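Local structure of KaiC domain-containing protein (Pyrococcus horikoshii, 2ZTS) at residues C[8-13]-C[27-32]; C[61-66]-C[132-137]; C[69-74]-C[96-101]. The protein probably binds ATP as a KaiC-like member of the P-loop NTPases, and holds ADP and magnesium in its crystal. One frame throughout, in Å; residues are numbered along the deposited sequence.

Contact 1: residues C[8-13]-C[27-32]; sequences PVRRVK and FPEGTT
Arg10 and Glu29 meet with their flat groups nearly perpendicular, the guanidinium and carboxylate planes turned 88° apart. Arg10 NE lies 2.7 Å from Glu29 OE1 in a salt bridge whose hydrogen bond is weak, bent to 128° at the hydrogen. The same oxygen lies 3.2 Å from Arg10 CB, and the bends of the arginine chain at chi2 and chi3 carry NE back to it, whereas Glu29 reaches over extended, with CG anti to its backbone N (chi1 -173°). The backbones of the same two residues are also joined, Glu29 N donating to Arg10 O at 2.8 Å.

Arg11 and Pro28 form a non-hydrogen-bonded antiparallel pair, their side chains side by side and pointing the same way, with Arg11 NH1 3.5 Å from Pro28 CD. That guanidinium is anchored by Gly26 O, Glu225 O and Thr226 OG1. Val9 CG2 touches Pro28 CB at 3.6 Å. On the other face Val12 and Phe27 make the hydrogen-bonded pair: Val12 N gives to Phe27 O at 2.7 Å and Phe27 N to Val12 O.

An alanine in place of Glu29 would probably leave the Arg10 guanidinium without its carboxylate mate and freer to turn. The chemistry is thus that of a two-stranded antiparallel pair held by backbone bonds, with an ion pair at its edge and an arginine linking it to Thr226, a residue of an ADP site.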
ATOM      1  N   PRO C   8      40.753 -21.665  -6.478  1.00 51.77           N
ATOM      2  CA  PRO C   8      40.652 -21.090  -7.874  1.00 51.25           C
ATOM      3  C   PRO C   8      39.310 -21.483  -8.545  1.00 50.13           C
ATOM      4  O   PRO C   8      39.173 -22.584  -9.100  1.00 49.43           O
ATOM      5  CB  PRO C   8      41.872 -21.686  -8.602  1.00 50.93           C
ATOM      6  CG  PRO C   8      42.302 -22.802  -7.746  1.00 52.20           C
ATOM      7  CD  PRO C   8      42.005 -22.420  -6.304  1.00 52.51           C
ATOM      8  N   VAL C   9      38.328 -20.585  -8.479  1.00 47.99           N
ATOM      9  CA  VAL C   9      36.958 -20.970  -8.797  1.00 46.91           C
ATOM     10  C   VAL C   9      36.813 -21.298 -10.282  1.00 45.33           C
ATOM     11  O   VAL C   9      37.357 -20.595 -11.115  1.00 45.42           O
ATOM     12  CB  VAL C   9      35.953 -19.845  -8.386  1.00 47.13           C
ATOM     13  CG1 VAL C   9      36.122 -18.611  -9.284  1.00 48.35           C
ATOM     14  CG2 VAL C   9      34.512 -20.344  -8.422  1.00 46.82           C
ATOM     15  N   ARG C  10      36.138 -22.398 -10.591  1.00 44.02           N
ATOM     16  CA  ARG C  10      35.830 -22.787 -11.979  1.00 43.77           C
ATOM     17  C   ARG C  10      34.654 -21.922 -12.467  1.00 41.40           C
ATOM     18  O   ARG C  10      33.647 -21.842 -11.775  1.00 39.81           O
ATOM     19  CB  ARG C  10      35.393 -24.280 -12.035  1.00 44.68           C
ATOM     20  CG  ARG C  10      36.267 -25.293 -12.841  1.00 49.39           C
ATOM     21  CD  ARG C  10      36.740 -26.555 -12.000  1.00 55.13           C
ATOM     22  NE  ARG C  10      35.631 -27.428 -11.546  1.00 60.29           N
ATOM     23  CZ  ARG C  10      35.523 -28.037 -10.337  1.00 62.96           C
ATOM     24  NH1 ARG C  10      36.473 -27.933  -9.407  1.00 63.33           N
ATOM     25  NH2 ARG C  10      34.439 -28.772 -10.058  1.00 63.02           N
ATOM     26  N   ARG C  11      34.778 -21.332 -13.656  1.00 39.33           N
ATOM     27  CA  ARG C  11      33.800 -20.392 -14.176  1.00 38.09           C
ATOM     28  C   ARG C  11      33.080 -20.824 -15.467  1.00 37.35           C
ATOM     29  O   ARG C  11      33.661 -21.242 -16.468  1.00 37.00           O
ATOM     30  CB  ARG C  11      34.432 -18.995 -14.332  1.00 38.64           C
ATOM     31  CG  ARG C  11      34.633 -18.345 -12.959  1.00 38.19           C
ATOM     32  CD  ARG C  11      35.068 -16.932 -12.974  1.00 38.16           C
ATOM     33  NE  ARG C  11      35.397 -16.487 -11.608  1.00 39.83           N
ATOM     34  CZ  ARG C  11      34.537 -15.992 -10.734  1.00 39.43           C
ATOM     35  NH1 ARG C  11      33.246 -15.855 -11.039  1.00 41.69           N
ATOM     36  NH2 ARG C  11      34.955 -15.624  -9.540  1.00 38.63           N
ATOM     37  N   VAL C  12      31.766 -20.643 -15.451  1.00 35.52           N
ATOM     38  CA  VAL C  12      30.934 -21.041 -16.555  1.00 33.77           C
ATOM     39  C   VAL C  12      30.724 -19.792 -17.405  1.00 32.92           C
ATOM     40  O   VAL C  12      30.167 -18.815 -16.931  1.00 32.25           O
ATOM     41  CB  VAL C  12      29.664 -21.658 -15.973  1.00 33.79           C
ATOM     42  CG1 VAL C  12      28.626 -22.037 -17.072  1.00 33.90           C
ATOM     43  CG2 VAL C  12      30.069 -22.840 -15.080  1.00 33.66           C
ATOM     44  N   LYS C  13      31.189 -19.823 -18.644  1.00 31.51           N
ATOM     45  CA  LYS C  13      31.054 -18.694 -19.587  1.00 32.37           C
ATOM     46  C   LYS C  13      29.594 -18.482 -19.977  1.00 31.98           C
ATOM     47  O   LYS C  13      28.906 -19.427 -20.325  1.00 31.28           O
ATOM     48  CB  LYS C  13      31.852 -18.929 -20.859  1.00 32.57           C
ATOM     49  CG  LYS C  13      33.388 -19.203 -20.612  1.00 35.75           C
ATOM     50  CD  LYS C  13      34.216 -17.960 -20.612  1.00 40.47           C
ATOM     51  CE  LYS C  13      34.406 -17.275 -21.997  1.00 42.66           C
ATOM     52  NZ  LYS C  13      34.366 -15.697 -21.862  1.00 40.73           N
ATOM     53  N   PHE C  27      30.127 -17.398 -14.416  1.00 29.29           N
ATOM     54  CA  PHE C  27      29.490 -17.792 -13.175  1.00 29.13           C
ATOM     55  C   PHE C  27      30.290 -18.894 -12.454  1.00 30.23           C
ATOM     56  O   PHE C  27      30.592 -19.926 -13.075  1.00 29.09           O
ATOM     57  CB  PHE C  27      28.091 -18.368 -13.406  1.00 28.92           C
ATOM     58  CG  PHE C  27      27.187 -17.518 -14.213  1.00 30.03           C
ATOM     59  CD1 PHE C  27      26.649 -16.338 -13.679  1.00 30.79           C
ATOM     60  CD2 PHE C  27      26.792 -17.915 -15.484  1.00 31.29           C
ATOM     61  CE1 PHE C  27      25.747 -15.567 -14.408  1.00 29.98           C
ATOM     62  CE2 PHE C  27      25.874 -17.113 -16.231  1.00 33.94           C
ATOM     63  CZ  PHE C  27      25.376 -15.929 -15.675  1.00 30.84           C
ATOM     64  N   PRO C  28      30.546 -18.750 -11.144  1.00 30.01           N
ATOM     65  CA  PRO C  28      31.107 -19.878 -10.395  1.00 30.27           C
ATOM     66  C   PRO C  28      30.263 -21.112 -10.655  1.00 31.93           C
ATOM     67  O   PRO C  28      29.019 -21.104 -10.519  1.00 31.55           O
ATOM     68  CB  PRO C  28      31.013 -19.447  -8.922  1.00 28.93           C
ATOM     69  CG  PRO C  28      30.913 -17.974  -8.906  1.00 29.33           C
ATOM     70  CD  PRO C  28      30.325 -17.561 -10.283  1.00 30.84           C
ATOM     71  N   GLU C  29      30.943 -22.196 -11.006  1.00 32.43           N
ATOM     72  CA  GLU C  29      30.294 -23.482 -11.224  1.00 32.27           C
ATOM     73  C   GLU C  29      29.419 -23.884 -10.042  1.00 30.11           C
ATOM     74  O   GLU C  29      29.803 -23.773  -8.897  1.00 30.47           O
ATOM     75  CB  GLU C  29      31.400 -24.556 -11.539  1.00 32.95           C
ATOM     76  CG  GLU C  29      30.868 -25.908 -11.962  1.00 37.68           C
ATOM     77  CD  GLU C  29      31.974 -26.899 -12.408  1.00 44.75           C
ATOM     78  OE1 GLU C  29      33.191 -26.541 -12.400  1.00 45.00           O
ATOM     79  OE2 GLU C  29      31.604 -28.046 -12.790  1.00 48.19           O
ATOM     80  N   GLY C  30      28.210 -24.353 -10.314  1.00 28.78           N
ATOM     81  CA  GLY C  30      27.329 -24.793  -9.261  1.00 27.43           C
ATOM     82  C   GLY C  30      26.363 -23.699  -8.734  1.00 27.48           C
ATOM     83  O   GLY C  30      25.477 -24.024  -7.947  1.00 26.74           O
ATOM     84  N   THR C  31      26.517 -22.449  -9.156  1.00 26.96           N
ATOM     85  CA  THR C  31      25.681 -21.309  -8.620  1.00 28.08           C
ATOM     86  C   THR C  31      24.239 -21.332  -9.145  1.00 27.35           C
ATOM     87  O   THR C  31      24.025 -21.619 -10.291  1.00 27.03           O
ATOM     88  CB  THR C  31      26.254 -19.956  -9.079  1.00 27.87           C
ATOM     89  OG1 THR C  31      27.627 -19.881  -8.782  1.00 29.32           O
ATOM     90  CG2 THR C  31      25.691 -18.820  -8.264  1.00 29.44           C
ATOM     91  N   THR C  32      23.255 -21.020  -8.309  1.00 27.53           N
ATOM     92  CA  THR C  32      21.907 -20.644  -8.782  1.00 26.44           C
ATOM     93  C   THR C  32      21.765 -19.136  -8.883  1.00 24.54           C
ATOM     94  O   THR C  32      21.936 -18.437  -7.868  1.00 24.91           O
ATOM     95  CB  THR C  32      20.921 -21.180  -7.826  1.00 26.95           C
ATOM     96  OG1 THR C  32      21.057 -22.594  -7.844  1.00 27.44           O
ATOM     97  CG2 THR C  32      19.408 -20.888  -8.296  1.00 24.09           C
TER

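Contact 2: residues C[61-66]-C[132-137]; sequences PGVFVT and KAINAK
Pro61 and Ile134 carry the apolar part of this contact together with Val63 and Ala136. The end of the isoleucine does most of the touching: Ile134 CD1 lies 3.7 Å from Val63 CG2, the two side chains crossing at a slant, and 4.0 Å from Pro61 CB. Its CG1 sits between the backbone N and the carbonyl carbon (chi1 69°), and the chain then runs on extended to CD1, which also comes close to the carbonyl oxygen of Gly62. Val63 CG2 has a second neighbour in Ala136 CB at 3.8 Å, so one methyl group of the strand is shared by two residues around the helix end.

The proline ring adds contacts of carbon with carbonyl oxygen. Pro61 CB approaches Ile134 O at 3.5 Å, while Pro61 CG lies near both that oxygen and Asn135 O. The ring therefore packs against the carbonyls where the chain leaves its helix.

Hydrogen bonding across the contact amounts to one backbone bond, from Lys137 N to Pro61 O at 2.9 Å, with 146° at the hydrogen. A CA-H...O contact from Ala136 CA, 3.4 Å away, reaches the same Pro61 O. Both come from the chain just after a Schellman motif, in which Asn135, the first residue to leave helical angles, takes a positive phi (55°).

The contact sits where helix 120-134 leads into strand 138-142, beside the start of the parallel neighbour strand 62-66. Val63 continues the join through backbone bonds with Arg138 and Val140 and packs against Val130 and Val131 of the helix; on the other edge of strand 62-66, Gly62 pairs with Lys93 and Ala95.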
ATOM      1  N   PRO C  61      26.337 -29.535 -22.193  1.00 34.46           N
ATOM      2  CA  PRO C  61      24.910 -29.851 -22.383  1.00 33.20           C
ATOM      3  C   PRO C  61      24.039 -29.015 -21.455  1.00 32.29           C
ATOM      4  O   PRO C  61      24.476 -28.749 -20.341  1.00 32.07           O
ATOM      5  CB  PRO C  61      24.803 -31.349 -22.029  1.00 34.11           C
ATOM      6  CG  PRO C  61      26.283 -31.884 -22.018  1.00 34.18           C
ATOM      7  CD  PRO C  61      27.116 -30.670 -21.652  1.00 34.36           C
ATOM      8  N   GLY C  62      22.850 -28.626 -21.905  1.00 31.06           N
ATOM      9  CA  GLY C  62      21.937 -27.802 -21.136  1.00 30.03           C
ATOM     10  C   GLY C  62      20.475 -28.182 -21.188  1.00 28.88           C
ATOM     11  O   GLY C  62      19.963 -28.691 -22.188  1.00 29.86           O
ATOM     12  N   VAL C  63      19.789 -27.956 -20.078  1.00 27.16           N
ATOM     13  CA  VAL C  63      18.372 -28.181 -19.991  1.00 26.60           C
ATOM     14  C   VAL C  63      17.620 -26.834 -19.833  1.00 25.49           C
ATOM     15  O   VAL C  63      17.820 -26.129 -18.877  1.00 26.73           O
ATOM     16  CB  VAL C  63      18.025 -29.123 -18.850  1.00 25.04           C
ATOM     17  CG1 VAL C  63      16.545 -29.311 -18.767  1.00 24.77           C
ATOM     18  CG2 VAL C  63      18.738 -30.480 -19.014  1.00 27.03           C
ATOM     19  N   PHE C  64      16.730 -26.528 -20.754  1.00 24.96           N
ATOM     20  CA  PHE C  64      15.887 -25.380 -20.643  1.00 24.56           C
ATOM     21  C   PHE C  64      14.519 -25.851 -20.259  1.00 24.76           C
ATOM     22  O   PHE C  64      13.827 -26.513 -21.048  1.00 23.47           O
ATOM     23  CB  PHE C  64      15.907 -24.634 -21.958  1.00 25.68           C
ATOM     24  CG  PHE C  64      15.330 -23.242 -21.896  1.00 23.65           C
ATOM     25  CD1 PHE C  64      16.144 -22.158 -22.068  1.00 22.41           C
ATOM     26  CD2 PHE C  64      13.946 -23.038 -21.738  1.00 25.14           C
ATOM     27  CE1 PHE C  64      15.636 -20.864 -21.996  1.00 24.25           C
ATOM     28  CE2 PHE C  64      13.416 -21.747 -21.680  1.00 24.34           C
ATOM     29  CZ  PHE C  64      14.280 -20.646 -21.830  1.00 23.10           C
ATOM     30  N   VAL C  65      14.107 -25.531 -19.030  1.00 24.51           N
ATOM     31  CA  VAL C  65      12.779 -25.902 -18.558  1.00 25.23           C
ATOM     32  C   VAL C  65      11.916 -24.674 -18.777  1.00 26.57           C
ATOM     33  O   VAL C  65      12.305 -23.601 -18.338  1.00 27.08           O
ATOM     34  CB  VAL C  65      12.791 -26.210 -17.096  1.00 25.81           C
ATOM     35  CG1 VAL C  65      11.425 -26.524 -16.578  1.00 25.38           C
ATOM     36  CG2 VAL C  65      13.837 -27.308 -16.759  1.00 26.44           C
ATOM     37  N   THR C  66      10.760 -24.819 -19.438  1.00 27.15           N
ATOM     38  CA  THR C  66       9.823 -23.745 -19.578  1.00 28.33           C
ATOM     39  C   THR C  66       8.366 -24.089 -19.296  1.00 29.55           C
ATOM     40  O   THR C  66       7.849 -25.077 -19.765  1.00 29.03           O
ATOM     41  CB  THR C  66       9.999 -23.080 -20.980  1.00 29.54           C
ATOM     42  OG1 THR C  66       8.945 -22.136 -21.218  1.00 31.41           O
ATOM     43  CG2 THR C  66       9.985 -24.061 -22.119  1.00 28.31           C
ATOM     44  N   LYS C 132      20.372 -35.463 -15.469  1.00 30.46           N
ATOM     45  CA  LYS C 132      21.263 -36.628 -15.321  1.00 32.33           C
ATOM     46  C   LYS C 132      21.480 -37.413 -16.640  1.00 32.41           C
ATOM     47  O   LYS C 132      22.619 -37.737 -16.999  1.00 33.16           O
ATOM     48  CB  LYS C 132      20.732 -37.520 -14.200  1.00 32.82           C
ATOM     49  CG  LYS C 132      20.866 -36.924 -12.756  1.00 35.15           C
ATOM     50  CD  LYS C 132      22.330 -36.445 -12.478  1.00 37.82           C
ATOM     51  CE  LYS C 132      22.715 -36.442 -10.983  1.00 40.67           C
ATOM     52  NZ  LYS C 132      23.968 -35.649 -10.777  1.00 40.48           N
ATOM     53  N   ALA C 133      20.402 -37.624 -17.396  1.00 32.20           N
ATOM     54  CA  ALA C 133      20.462 -38.276 -18.712  1.00 32.16           C
ATOM     55  C   ALA C 133      21.334 -37.596 -19.749  1.00 32.32           C
ATOM     56  O   ALA C 133      22.014 -38.281 -20.496  1.00 32.01           O
ATOM     57  CB  ALA C 133      19.038 -38.468 -19.276  1.00 32.52           C
ATOM     58  N   ILE C 134      21.367 -36.269 -19.825  1.00 31.71           N
ATOM     59  CA  ILE C 134      22.281 -35.661 -20.774  1.00 33.05           C
ATOM     60  C   ILE C 134      23.581 -35.172 -20.139  1.00 31.98           C
ATOM     61  O   ILE C 134      24.379 -34.589 -20.820  1.00 30.49           O
ATOM     62  CB  ILE C 134      21.600 -34.539 -21.594  1.00 34.06           C
ATOM     63  CG1 ILE C 134      21.283 -33.302 -20.715  1.00 35.80           C
ATOM     64  CG2 ILE C 134      20.298 -35.075 -22.241  1.00 35.73           C
ATOM     65  CD1 ILE C 134      20.872 -32.122 -21.531  1.00 35.81           C
ATOM     66  N   ASN C 135      23.799 -35.452 -18.859  1.00 32.73           N
ATOM     67  CA  ASN C 135      24.966 -34.925 -18.122  1.00 33.73           C
ATOM     68  C   ASN C 135      25.041 -33.376 -18.219  1.00 33.01           C
ATOM     69  O   ASN C 135      26.085 -32.803 -18.528  1.00 33.06           O
ATOM     70  CB  ASN C 135      26.247 -35.530 -18.674  1.00 34.94           C
ATOM     71  CG  ASN C 135      27.404 -35.464 -17.687  1.00 40.17           C
ATOM     72  OD1 ASN C 135      27.251 -35.041 -16.542  1.00 48.14           O
ATOM     73  ND2 ASN C 135      28.579 -35.924 -18.128  1.00 48.55           N
ATOM     74  N   ALA C 136      23.895 -32.726 -18.014  1.00 31.81           N
ATOM     75  CA  ALA C 136      23.761 -31.283 -18.178  1.00 29.29           C
ATOM     76  C   ALA C 136      24.751 -30.592 -17.236  1.00 28.53           C
ATOM     77  O   ALA C 136      24.925 -30.999 -16.113  1.00 25.90           O
ATOM     78  CB  ALA C 136      22.323 -30.861 -17.834  1.00 28.82           C
ATOM     79  N   LYS C 137      25.438 -29.573 -17.716  1.00 27.98           N
ATOM     80  CA  LYS C 137      26.137 -28.695 -16.820  1.00 28.82           C
ATOM     81  C   LYS C 137      25.349 -27.352 -16.630  1.00 27.61           C
ATOM     82  O   LYS C 137      25.720 -26.565 -15.774  1.00 28.13           O
ATOM     83  CB  LYS C 137      27.583 -28.474 -17.296  1.00 28.96           C
ATOM     84  CG  LYS C 137      28.524 -29.692 -17.115  1.00 33.97           C
ATOM     85  CD  LYS C 137      29.632 -29.669 -18.142  1.00 38.89           C
ATOM     86  CE  LYS C 137      30.922 -30.445 -17.739  1.00 42.46           C
ATOM     87  NZ  LYS C 137      32.146 -29.710 -18.278  1.00 43.19           N
TER

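Contact 3: residues C[69-74]-C[96-101]; sequences ERARDL and IVDGVS
Asp98 reaches from the end of strand 94-97 to Ala71 at the start of helix 71-79, and its side chain can be followed atom by atom. CB lies 3.7 Å from Ala71 N and somewhat farther from the carbonyl oxygen of Glu69. The first torsion sets CG between the backbone N and the carbonyl carbon (chi1 73°), where it comes near Ala71 N and, a little farther off, Ala71 CB. At the tip the two oxygens divide the work. Asp98 OD2 accepts from Ala71 N at 2.9 Å in a fairly straight bond, 164° at the hydrogen, met on the anti side of the oxygen; Arg70 CB also stands near it. Asp98 OD1 turns back to its own loop and takes Ser101 N on its syn lone pair, at 2.9 Å, closing an Asx motif, with the Ser101 hydroxyl adding a weak bond.

Beside the carboxylate the contact is apolar. Ala71 CB presses on Ile96 CG2 at 3.5 Å, tighter than usual for two carbons, and Leu74 CD2 meets Ile96 CD1 at 4.0 Å, one turn farther along the helix.

Arg70, at the N-cap position, sends its guanidinium away from Asp98 to Asp73: NH1 forms a salt bridge with Asp73 OD1 at 2.8 Å, while Arg70 N donates to Asp73 OD2. That second oxygen also pairs with Arg200 of a neighbouring subunit, which ties the helix start to the assembly. Glu69 lies just before the helix; the nearest atoms of its side chain and that of Thr44, a magnesium-binding residue, are about 4 Å apart.

An aspartate on a first-turn amide is an arrangement in which the negative charge would probably be favoured by the helix dipole, and its two backbone bonds hold the carboxylate between helix and loop.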
ATOM      1  N   GLU C  69       6.005 -21.166 -22.112  1.00 31.29           N
ATOM      2  CA  GLU C  69       5.613 -21.422 -23.493  1.00 32.77           C
ATOM      3  C   GLU C  69       5.855 -22.899 -23.862  1.00 32.99           C
ATOM      4  O   GLU C  69       6.385 -23.668 -23.055  1.00 33.01           O
ATOM      5  CB  GLU C  69       6.382 -20.456 -24.409  1.00 33.07           C
ATOM      6  CG  GLU C  69       7.879 -20.620 -24.387  1.00 35.32           C
ATOM      7  CD  GLU C  69       8.613 -19.481 -25.072  1.00 38.65           C
ATOM      8  OE1 GLU C  69       8.151 -19.080 -26.161  1.00 41.52           O
ATOM      9  OE2 GLU C  69       9.636 -18.992 -24.503  1.00 37.10           O
ATOM     10  N   ARG C  70       5.489 -23.312 -25.065  1.00 32.74           N
ATOM     11  CA  ARG C  70       5.804 -24.690 -25.398  1.00 33.13           C
ATOM     12  C   ARG C  70       7.168 -24.795 -26.135  1.00 30.45           C
ATOM     13  O   ARG C  70       7.722 -23.785 -26.579  1.00 27.45           O
ATOM     14  CB  ARG C  70       4.575 -25.512 -25.931  1.00 34.22           C
ATOM     15  CG  ARG C  70       3.898 -25.160 -27.235  1.00 40.23           C
ATOM     16  CD  ARG C  70       2.605 -24.385 -27.113  1.00 43.96           C
ATOM     17  NE  ARG C  70       1.611 -24.777 -28.094  1.00 47.41           N
ATOM     18  CZ  ARG C  70       1.413 -24.239 -29.292  1.00 49.11           C
ATOM     19  NH1 ARG C  70       2.149 -23.230 -29.771  1.00 48.26           N
ATOM     20  NH2 ARG C  70       0.426 -24.737 -30.030  1.00 52.41           N
ATOM     21  N   ALA C  71       7.722 -25.998 -26.194  1.00 29.25           N
ATOM     22  CA  ALA C  71       9.037 -26.191 -26.757  1.00 29.04           C
ATOM     23  C   ALA C  71       9.084 -25.681 -28.154  1.00 29.39           C
ATOM     24  O   ALA C  71      10.037 -25.011 -28.490  1.00 28.68           O
ATOM     25  CB  ALA C  71       9.477 -27.670 -26.683  1.00 30.19           C
ATOM     26  N   ARG C  72       8.032 -25.922 -28.954  1.00 30.73           N
ATOM     27  CA  ARG C  72       8.020 -25.491 -30.362  1.00 32.02           C
ATOM     28  C   ARG C  72       7.978 -24.001 -30.521  1.00 30.99           C
ATOM     29  O   ARG C  72       8.398 -23.484 -31.539  1.00 31.18           O
ATOM     30  CB  ARG C  72       6.817 -26.082 -31.105  1.00 33.51           C
ATOM     31  CG  ARG C  72       5.410 -25.536 -30.616  1.00 37.20           C
ATOM     32  CD  ARG C  72       4.228 -26.458 -30.945  1.00 43.34           C
ATOM     33  NE  ARG C  72       4.045 -26.575 -32.395  1.00 49.10           N
ATOM     34  CZ  ARG C  72       2.887 -26.398 -33.069  1.00 54.70           C
ATOM     35  NH1 ARG C  72       1.741 -26.083 -32.446  1.00 54.63           N
ATOM     36  NH2 ARG C  72       2.886 -26.545 -34.391  1.00 55.04           N
ATOM     37  N   ASP C  73       7.430 -23.314 -29.520  1.00 30.88           N
ATOM     38  CA  ASP C  73       7.379 -21.863 -29.500  1.00 30.39           C
ATOM     39  C   ASP C  73       8.775 -21.351 -29.273  1.00 29.31           C
ATOM     40  O   ASP C  73       9.197 -20.388 -29.881  1.00 29.84           O
ATOM     41  CB  ASP C  73       6.495 -21.336 -28.362  1.00 30.07           C
ATOM     42  CG  ASP C  73       5.038 -21.713 -28.518  1.00 33.35           C
ATOM     43  OD1 ASP C  73       4.556 -21.778 -29.665  1.00 30.46           O
ATOM     44  OD2 ASP C  73       4.277 -21.917 -27.517  1.00 36.54           O
ATOM     45  N   LEU C  74       9.482 -21.974 -28.350  1.00 29.07           N
ATOM     46  CA  LEU C  74      10.831 -21.527 -28.016  1.00 29.98           C
ATOM     47  C   LEU C  74      11.788 -21.783 -29.205  1.00 29.03           C
ATOM     48  O   LEU C  74      12.561 -20.909 -29.542  1.00 28.05           O
ATOM     49  CB  LEU C  74      11.294 -22.176 -26.719  1.00 29.53           C
ATOM     50  CG  LEU C  74      12.712 -21.997 -26.173  1.00 33.57           C
ATOM     51  CD1 LEU C  74      13.010 -20.599 -25.633  1.00 36.12           C
ATOM     52  CD2 LEU C  74      12.844 -23.013 -25.083  1.00 34.99           C
ATOM     53  N   ILE C  96      14.742 -29.572 -24.013  1.00 27.92           N
ATOM     54  CA  ILE C  96      13.703 -28.614 -23.648  1.00 27.41           C
ATOM     55  C   ILE C  96      12.624 -29.395 -22.960  1.00 28.40           C
ATOM     56  O   ILE C  96      12.111 -30.379 -23.522  1.00 28.19           O
ATOM     57  CB  ILE C  96      13.087 -27.840 -24.848  1.00 26.56           C
ATOM     58  CG1 ILE C  96      14.136 -26.993 -25.569  1.00 25.69           C
ATOM     59  CG2 ILE C  96      11.934 -26.933 -24.320  1.00 26.18           C
ATOM     60  CD1 ILE C  96      13.701 -26.429 -27.002  1.00 26.67           C
ATOM     61  N   VAL C  97      12.312 -28.960 -21.729  1.00 27.53           N
ATOM     62  CA  VAL C  97      11.272 -29.531 -20.899  1.00 27.68           C
ATOM     63  C   VAL C  97      10.145 -28.525 -20.725  1.00 27.50           C
ATOM     64  O   VAL C  97      10.296 -27.510 -19.989  1.00 25.92           O
ATOM     65  CB  VAL C  97      11.822 -29.849 -19.512  1.00 27.63           C
ATOM     66  CG1 VAL C  97      10.729 -30.373 -18.642  1.00 26.29           C
ATOM     67  CG2 VAL C  97      13.033 -30.838 -19.580  1.00 27.15           C
ATOM     68  N   ASP C  98       8.990 -28.822 -21.306  1.00 28.10           N
ATOM     69  CA  ASP C  98       7.884 -27.862 -21.276  1.00 28.97           C
ATOM     70  C   ASP C  98       6.623 -28.229 -20.435  1.00 31.75           C
ATOM     71  O   ASP C  98       5.580 -27.616 -20.610  1.00 31.82           O
ATOM     72  CB  ASP C  98       7.585 -27.372 -22.708  1.00 28.81           C
ATOM     73  CG  ASP C  98       6.898 -28.425 -23.578  1.00 28.36           C
ATOM     74  OD1 ASP C  98       6.686 -29.575 -23.123  1.00 27.81           O
ATOM     75  OD2 ASP C  98       6.537 -28.161 -24.738  1.00 29.43           O
ATOM     76  N   GLY C  99       6.594 -29.309 -19.657  1.00 34.12           N
ATOM     77  CA  GLY C  99       6.202 -30.612 -20.147  1.00 38.01           C
ATOM     78  C   GLY C  99       4.665 -30.467 -20.042  1.00 39.60           C
ATOM     79  O   GLY C  99       4.076 -30.513 -18.903  1.00 40.93           O
ATOM     80  N   VAL C 100       3.958 -30.275 -21.162  1.00 40.68           N
ATOM     81  CA  VAL C 100       3.478 -31.252 -22.191  1.00 41.89           C
ATOM     82  C   VAL C 100       4.265 -32.319 -22.987  1.00 42.27           C
ATOM     83  O   VAL C 100       3.933 -33.502 -22.890  1.00 42.35           O
ATOM     84  CB  VAL C 100       2.618 -30.398 -23.223  1.00 41.65           C
ATOM     85  CG1 VAL C 100       2.128 -31.186 -24.415  1.00 41.77           C
ATOM     86  CG2 VAL C 100       1.378 -29.883 -22.488  1.00 44.52           C
ATOM     87  N   SER C 101       5.183 -31.941 -23.860  1.00 42.42           N
ATOM     88  CA  SER C 101       5.927 -32.975 -24.565  1.00 42.35           C
ATOM     89  C   SER C 101       7.135 -33.453 -23.703  1.00 41.70           C
ATOM     90  O   SER C 101       7.981 -32.653 -23.234  1.00 40.81           O
ATOM     91  CB  SER C 101       6.315 -32.499 -25.972  1.00 42.30           C
ATOM     92  OG  SER C 101       7.246 -31.425 -25.892  1.00 47.67           O
TER

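In the fold
Contact 3 is the most buried; contacts 1 and 2 are partly buried. Contacts 2 and 3 belong to the same large sheet: strands 62-66 and 94-97 are neighbours in it, and they touch through probable backbone hydrogen bonds and packing of Phe64 on Leu74. Contact 1 pairs the strands of a separate small sheet, though its second segment runs on into strand 32-36 of the large one; it lies about 27 Å from contact 3 between centres, across the chain's centre. Chemistry follows place: strand pairing with a salt bridge in contact 1, mainly apolar packing in contact 2, a carboxylate on a helix start beside apolar packing in contact 3. Contacts 1 and 3 also reach other subunits.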